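Side-chain contacts in folylpolyglutamate synthase/dihydrofolate synthase (Thermotoga maritima, PDB 1O5Z), which probably catalyses the ATP-dependent addition of L-glutamate to dihydropteroate and to tetrahydrofolate polyglutamates, in folate biosynthesis: residues F252-C255 / T259-D262; L74-Y79 / I295-K300. All coordinates share one frame; numbering follows the deposited sequence.

Interaction 1. Residues F252-C255 / T259-D262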
ATOM      1  N   PHE A 252      16.860 -13.999  -3.440  1.00 48.26           N
ATOM      2  CA  PHE A 252      17.293 -13.355  -4.684  1.00 46.49           C
ATOM      3  C   PHE A 252      18.648 -12.635  -4.571  1.00 45.46           C
ATOM      4  O   PHE A 252      19.104 -12.319  -3.473  1.00 44.27           O
ATOM      5  CB  PHE A 252      16.206 -12.398  -5.181  1.00 46.24           C
ATOM      6  CG  PHE A 252      15.987 -11.223  -4.298  1.00 45.29           C
ATOM      7  CD1 PHE A 252      15.371 -11.373  -3.048  1.00 46.33           C
ATOM      8  CD2 PHE A 252      16.416  -9.948  -4.700  1.00 45.76           C
ATOM      9  CE1 PHE A 252      15.157 -10.232  -2.192  1.00 45.36           C
ATOM     10  CE2 PHE A 252      16.232  -8.809  -3.875  1.00 43.62           C
ATOM     11  CZ  PHE A 252      15.593  -8.958  -2.616  1.00 45.61           C
ATOM     12  N   ASP A 253      19.289 -12.426  -5.731  1.00 44.96           N
ATOM     13  CA  ASP A 253      20.455 -11.540  -5.867  1.00 44.37           C
ATOM     14  C   ASP A 253      20.004 -10.178  -6.395  1.00 44.11           C
ATOM     15  O   ASP A 253      19.018 -10.095  -7.125  1.00 43.99           O
ATOM     16  CB  ASP A 253      21.493 -12.117  -6.837  1.00 44.38           C
ATOM     17  CG  ASP A 253      21.905 -13.516  -6.485  1.00 44.71           C
ATOM     18  OD1 ASP A 253      21.786 -13.893  -5.295  1.00 45.89           O
ATOM     19  OD2 ASP A 253      22.343 -14.319  -7.343  1.00 45.54           O
ATOM     20  N   TYR A 254      20.721  -9.123  -6.017  1.00 44.26           N
ATOM     21  CA  TYR A 254      20.502  -7.771  -6.535  1.00 44.66           C
ATOM     22  C   TYR A 254      21.792  -7.255  -7.181  1.00 45.12           C
ATOM     23  O   TYR A 254      22.864  -7.487  -6.631  1.00 44.94           O
ATOM     24  CB  TYR A 254      20.086  -6.837  -5.395  1.00 44.21           C
ATOM     25  CG  TYR A 254      20.072  -5.366  -5.786  1.00 43.86           C
ATOM     26  CD1 TYR A 254      18.967  -4.800  -6.429  1.00 42.87           C
ATOM     27  CD2 TYR A 254      21.166  -4.546  -5.519  1.00 42.92           C
ATOM     28  CE1 TYR A 254      18.953  -3.433  -6.787  1.00 43.95           C
ATOM     29  CE2 TYR A 254      21.173  -3.205  -5.869  1.00 43.02           C
ATOM     30  CZ  TYR A 254      20.068  -2.652  -6.508  1.00 43.73           C
ATOM     31  OH  TYR A 254      20.095  -1.330  -6.854  1.00 44.67           O
ATOM     32  N   CYS A 255      21.688  -6.575  -8.328  1.00 46.02           N
ATOM     33  CA  CYS A 255      22.810  -5.869  -8.972  1.00 46.93           C
ATOM     34  C   CYS A 255      22.467  -4.414  -9.214  1.00 47.23           C
ATOM     35  O   CYS A 255      21.656  -4.123 -10.069  1.00 47.23           O
ATOM     36  CB  CYS A 255      23.127  -6.473 -10.338  1.00 47.48           C
ATOM     37  SG  CYS A 255      23.628  -8.201 -10.313  1.00 53.59           S
ATOM     38  N   THR A 259      26.077  -4.963  -5.147  1.00 50.11           N
ATOM     39  CA  THR A 259      25.646  -6.292  -5.486  1.00 49.60           C
ATOM     40  C   THR A 259      25.467  -7.069  -4.195  1.00 48.68           C
ATOM     41  O   THR A 259      26.281  -6.975  -3.281  1.00 47.63           O
ATOM     42  CB  THR A 259      26.676  -6.917  -6.418  1.00 49.89           C
ATOM     43  OG1 THR A 259      26.464  -6.384  -7.732  1.00 50.28           O
ATOM     44  CG2 THR A 259      26.476  -8.436  -6.565  1.00 51.30           C
ATOM     45  N   PHE A 260      24.354  -7.783  -4.112  1.00 48.17           N
ATOM     46  CA  PHE A 260      24.025  -8.586  -2.958  1.00 47.91           C
ATOM     47  C   PHE A 260      23.542  -9.926  -3.487  1.00 47.99           C
ATOM     48  O   PHE A 260      22.869  -9.992  -4.523  1.00 47.23           O
ATOM     49  CB  PHE A 260      22.951  -7.910  -2.130  1.00 47.61           C
ATOM     50  CG  PHE A 260      23.351  -6.560  -1.611  1.00 48.36           C
ATOM     51  CD1 PHE A 260      22.712  -5.408  -2.053  1.00 46.97           C
ATOM     52  CD2 PHE A 260      24.383  -6.438  -0.668  1.00 49.47           C
ATOM     53  CE1 PHE A 260      23.092  -4.144  -1.553  1.00 49.19           C
ATOM     54  CE2 PHE A 260      24.774  -5.179  -0.160  1.00 47.46           C
ATOM     55  CZ  PHE A 260      24.133  -4.035  -0.610  1.00 48.05           C
ATOM     56  N   GLU A 261      23.924 -10.996  -2.801  1.00 48.29           N
ATOM     57  CA  GLU A 261      23.511 -12.337  -3.179  1.00 48.70           C
ATOM     58  C   GLU A 261      22.684 -12.969  -2.058  1.00 47.79           C
ATOM     59  O   GLU A 261      22.950 -12.737  -0.884  1.00 47.02           O
ATOM     60  CB  GLU A 261      24.734 -13.211  -3.460  1.00 49.26           C
ATOM     61  CG  GLU A 261      25.839 -12.568  -4.290  1.00 50.37           C
ATOM     62  CD  GLU A 261      26.883 -13.602  -4.644  1.00 51.80           C
ATOM     63  OE1 GLU A 261      26.494 -14.687  -5.140  1.00 57.43           O
ATOM     64  OE2 GLU A 261      28.087 -13.363  -4.419  1.00 57.19           O
ATOM     65  N   ASP A 262      21.691 -13.770  -2.427  1.00 47.13           N
ATOM     66  CA  ASP A 262      20.801 -14.427  -1.454  1.00 47.13           C
ATOM     67  C   ASP A 262      20.191 -13.508  -0.388  1.00 46.06           C
ATOM     68  O   ASP A 262      20.203 -13.813   0.802  1.00 45.00           O
ATOM     69  CB  ASP A 262      21.472 -15.651  -0.840  1.00 47.02           C
ATOM     70  CG  ASP A 262      21.774 -16.695  -1.889  1.00 50.60           C
ATOM     71  OD1 ASP A 262      22.883 -17.278  -1.844  1.00 52.50           O
ATOM     72  OD2 ASP A 262      20.974 -16.972  -2.832  1.00 54.05           O
TER
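Tyr254 and Phe260 face each other as an antiparallel hydrogen-bonded pair and satisfy one another's backbone. The amide N of Tyr254 reaches O of Phe260 at 2.8 Å, and N of Phe260 returns the bond to O of Tyr254 at 2.9 Å. Each carbonyl also receives a CA-H...O contact, from Asp253 CA to O of Phe260 and from Thr259 CA to O of Tyr254. Their rings lie side by side, pointing the same way, with CD2 of Tyr254 3.9 Å from CD1 of Phe260; beyond them the Tyr254 hydroxyl is bonded to Glu284.

Further along, a side chain takes over from the backbone. With CG anti to its own carbonyl carbon (chi1 -54°), Asp253 brings OD1 within 2.9 Å of Asp262 N, which meets it nearly along the C-O axis. O of Phe252 lies near the same amide but at a poor angle; the backbone of Phe252 bonds with Leu263. OD2 of Asp253 has Lys243 as a distant, weak counter-ion, which may ease the nearness of the Asp262 carboxylate. The carbonyls of Glu261 and Asp262 are taken by Arg296 at the break in strand 259-265. Here the principle that a side chain can serve as acceptor where a strand turns away from regular pairing is met within a beta hairpin, formed by the second and third strands of a three-stranded antiparallel sheet.

Interaction 2. Residues L74-Y79 / I295-K300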
ATOM      1  N   LEU A  74      15.726   1.757   6.241  1.00 42.88           N
ATOM      2  CA  LEU A  74      16.238   2.926   6.917  1.00 43.49           C
ATOM      3  C   LEU A  74      15.996   2.884   8.396  1.00 42.68           C
ATOM      4  O   LEU A  74      16.846   3.309   9.170  1.00 43.41           O
ATOM      5  CB  LEU A  74      15.577   4.169   6.360  1.00 44.38           C
ATOM      6  CG  LEU A  74      15.903   4.534   4.905  1.00 44.30           C
ATOM      7  CD1 LEU A  74      14.890   5.572   4.435  1.00 44.40           C
ATOM      8  CD2 LEU A  74      17.308   5.093   4.776  1.00 45.21           C
ATOM      9  N   VAL A  75      14.845   2.365   8.797  1.00 41.79           N
ATOM     10  CA  VAL A  75      14.586   2.136  10.235  1.00 42.05           C
ATOM     11  C   VAL A  75      15.624   1.161  10.837  1.00 41.24           C
ATOM     12  O   VAL A  75      16.141   1.429  11.890  1.00 39.43           O
ATOM     13  CB  VAL A  75      13.153   1.661  10.508  1.00 41.62           C
ATOM     14  CG1 VAL A  75      13.013   1.063  11.949  1.00 41.54           C
ATOM     15  CG2 VAL A  75      12.202   2.830  10.316  1.00 41.72           C
ATOM     16  N   SER A  76      15.945   0.070  10.131  1.00 41.82           N
ATOM     17  CA  SER A  76      16.997  -0.845  10.583  1.00 42.63           C
ATOM     18  C   SER A  76      18.320  -0.146  10.649  1.00 43.02           C
ATOM     19  O   SER A  76      19.099  -0.501  11.509  1.00 43.72           O
ATOM     20  CB  SER A  76      17.199  -2.073   9.698  1.00 42.69           C
ATOM     21  OG  SER A  76      15.970  -2.656   9.416  1.00 46.78           O
ATOM     22  N   GLN A  77      18.598   0.801   9.735  1.00 43.19           N
ATOM     23  CA  GLN A  77      19.891   1.478   9.722  1.00 43.10           C
ATOM     24  C   GLN A  77      19.991   2.452  10.868  1.00 42.33           C
ATOM     25  O   GLN A  77      21.080   2.942  11.206  1.00 42.48           O
ATOM     26  CB  GLN A  77      20.140   2.179   8.401  1.00 44.00           C
ATOM     27  CG  GLN A  77      21.505   2.820   8.289  1.00 45.60           C
ATOM     28  CD  GLN A  77      22.638   1.838   8.514  1.00 49.56           C
ATOM     29  OE1 GLN A  77      22.617   0.728   7.978  1.00 53.19           O
ATOM     30  NE2 GLN A  77      23.653   2.251   9.278  1.00 54.18           N
ATOM     31  N   GLY A  78      18.860   2.673  11.515  1.00 41.81           N
ATOM     32  CA  GLY A  78      18.811   3.506  12.701  1.00 41.49           C
ATOM     33  C   GLY A  78      18.415   4.934  12.411  1.00 41.50           C
ATOM     34  O   GLY A  78      18.518   5.770  13.300  1.00 42.52           O
ATOM     35  N   TYR A  79      17.984   5.243  11.201  1.00 41.89           N
ATOM     36  CA  TYR A  79      17.351   6.550  10.959  1.00 42.87           C
ATOM     37  C   TYR A  79      15.998   6.671  11.678  1.00 43.12           C
ATOM     38  O   TYR A  79      15.238   5.694  11.808  1.00 41.77           O
ATOM     39  CB  TYR A  79      17.123   6.816   9.442  1.00 43.96           C
ATOM     40  CG  TYR A  79      18.389   6.950   8.622  1.00 43.77           C
ATOM     41  CD1 TYR A  79      18.877   5.874   7.931  1.00 44.89           C
ATOM     42  CD2 TYR A  79      19.095   8.148   8.547  1.00 46.99           C
ATOM     43  CE1 TYR A  79      20.011   5.951   7.167  1.00 44.97           C
ATOM     44  CE2 TYR A  79      20.280   8.237   7.792  1.00 46.67           C
ATOM     45  CZ  TYR A  79      20.713   7.106   7.102  1.00 45.86           C
ATOM     46  OH  TYR A  79      21.835   7.081   6.318  1.00 46.96           O
ATOM     47  N   ILE A 295      19.799  -3.501   5.092  1.00 43.75           N
ATOM     48  CA  ILE A 295      19.137  -3.855   3.868  1.00 43.25           C
ATOM     49  C   ILE A 295      18.552  -5.246   4.083  1.00 43.31           C
ATOM     50  O   ILE A 295      17.365  -5.492   3.827  1.00 43.98           O
ATOM     51  CB  ILE A 295      20.163  -3.818   2.684  1.00 42.98           C
ATOM     52  CG1 ILE A 295      20.469  -2.391   2.288  1.00 42.06           C
ATOM     53  CG2 ILE A 295      19.647  -4.554   1.462  1.00 44.50           C
ATOM     54  CD1 ILE A 295      21.716  -2.283   1.477  1.00 42.86           C
ATOM     55  N   ARG A 296      19.365  -6.179   4.550  1.00 42.62           N
ATOM     56  CA  ARG A 296      18.848  -7.530   4.723  1.00 42.46           C
ATOM     57  C   ARG A 296      17.732  -7.593   5.755  1.00 43.39           C
ATOM     58  O   ARG A 296      16.747  -8.306   5.567  1.00 43.43           O
ATOM     59  CB  ARG A 296      19.949  -8.463   5.128  1.00 41.91           C
ATOM     60  CG  ARG A 296      20.934  -8.677   4.050  1.00 41.63           C
ATOM     61  CD  ARG A 296      22.010  -9.698   4.412  1.00 41.33           C
ATOM     62  NE  ARG A 296      22.944  -9.835   3.305  1.00 39.98           N
ATOM     63  CZ  ARG A 296      22.801 -10.694   2.300  1.00 41.48           C
ATOM     64  NH1 ARG A 296      21.783 -11.535   2.278  1.00 41.84           N
ATOM     65  NH2 ARG A 296      23.698 -10.728   1.306  1.00 40.50           N
ATOM     66  N   GLU A 297      17.889  -6.876   6.856  1.00 44.80           N
ATOM     67  CA  GLU A 297      16.903  -6.965   7.920  1.00 46.94           C
ATOM     68  C   GLU A 297      15.635  -6.240   7.516  1.00 46.33           C
ATOM     69  O   GLU A 297      14.566  -6.748   7.737  1.00 46.36           O
ATOM     70  CB  GLU A 297      17.440  -6.424   9.248  1.00 47.73           C
ATOM     71  CG  GLU A 297      16.356  -6.108  10.285  1.00 50.44           C
ATOM     72  CD  GLU A 297      16.919  -5.515  11.572  1.00 50.39           C
ATOM     73  OE1 GLU A 297      17.564  -6.303  12.279  1.00 52.89           O
ATOM     74  OE2 GLU A 297      16.714  -4.283  11.858  1.00 52.52           O
ATOM     75  N   GLY A 298      15.783  -5.076   6.914  1.00 46.77           N
ATOM     76  CA  GLY A 298      14.654  -4.276   6.431  1.00 47.20           C
ATOM     77  C   GLY A 298      13.813  -5.020   5.420  1.00 47.46           C
ATOM     78  O   GLY A 298      12.581  -5.032   5.546  1.00 47.42           O
ATOM     79  N   LEU A 299      14.472  -5.693   4.461  1.00 48.11           N
ATOM     80  CA  LEU A 299      13.784  -6.599   3.502  1.00 48.07           C
ATOM     81  C   LEU A 299      13.098  -7.807   4.145  1.00 48.18           C
ATOM     82  O   LEU A 299      12.010  -8.200   3.752  1.00 48.80           O
ATOM     83  CB  LEU A 299      14.760  -7.112   2.448  1.00 48.22           C
ATOM     84  CG  LEU A 299      15.307  -6.069   1.477  1.00 47.48           C
ATOM     85  CD1 LEU A 299      16.253  -6.706   0.547  1.00 44.44           C
ATOM     86  CD2 LEU A 299      14.213  -5.364   0.708  1.00 49.63           C
ATOM     87  N   LYS A 300      13.741  -8.399   5.129  1.00 48.53           N
ATOM     88  CA  LYS A 300      13.109  -9.451   5.922  1.00 48.63           C
ATOM     89  C   LYS A 300      11.863  -8.964   6.679  1.00 47.75           C
ATOM     90  O   LYS A 300      10.945  -9.738   6.940  1.00 47.04           O
ATOM     91  CB  LYS A 300      14.113 -10.036   6.921  1.00 48.84           C
ATOM     92  CG  LYS A 300      14.118 -11.515   6.879  1.00 50.75           C
ATOM     93  CD  LYS A 300      15.348 -12.160   7.495  1.00 51.07           C
ATOM     94  CE  LYS A 300      15.231 -13.753   7.294  1.00 53.87           C
ATOM     95  NZ  LYS A 300      16.558 -14.563   7.204  1.00 55.87           N
TER
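Ser76 meets Glu297 and Gly298 where the last turn of helix 63-77 runs up against helix 292-301, and these three residues make the whole contact, with only 117 Å² buried. The close part is centred on Gly298, which is buried and has no side chain, and so the backbones can approach to 5.9 Å between CA of Ser76 and CA of Gly298. Ser76 directs its CB at this place and holds OG anti to its carbonyl carbon (chi1 -48°), beside its own backbone N. From there the hydroxyl is bonded to O of Asn72, one turn earlier, as serines in helices often are. OG also lies 3.5 Å from N of Gly298, but at a poor angle, and therefore only packs against it.

Helix 63-77 follows the glycine-rich P-loop of the Mur ligase middle domain, and the contact falls at the opposite end of that helix. The helix stops in a Schellman motif: Gly78, with positive phi, bonds back to O of Val75, while N of Tyr79 reaches O of Leu74 at 3.0 Å.

Toward the interior, Leu74 and Ile295 meet on Leu290 of the loop before helix 292-301, and Tyr79, just past the end of helix 63-77, bonds through OH to O of Pro289 in that loop. The outer side is partly exposed and less firmly held. There Glu297, with CG anti to its backbone N (chi1 163°) and its chain extended, lies alongside Ser76 and sets OE2 3.0 Å from OG and 3.1 Å from CB of that residue. With the hydroxyl proton committed to Asn72, the approach of the two oxygens is probably neutral at best, or mildly unfavourable, and Glu297 also touches a neighbour in the crystal.

How the interactions relate
Helix 292-301 is one partner in interaction 2, and another side of it lies against the hairpin of interaction 1. Interaction 1 is held by two backbone bonds and one to an Asp carboxylate, with its aromatic face buried and Cys255, Thr259 and Glu261 exposed; interaction 2 is a small helix-to-helix touch of polar side chains and a glycine, with Gly298 buried and Ser76 and Glu297 partly exposed. The helix spans the 16 Å between their centres: Phe260 CZ packs 3.6 Å from Ile295 CD1, and Phe252 CZ 3.9 Å from Leu299 CD1, while Arg296 ties the helix to the hairpin's break. Along the chain, interaction 1 is nested in the loop that interaction 2 closes.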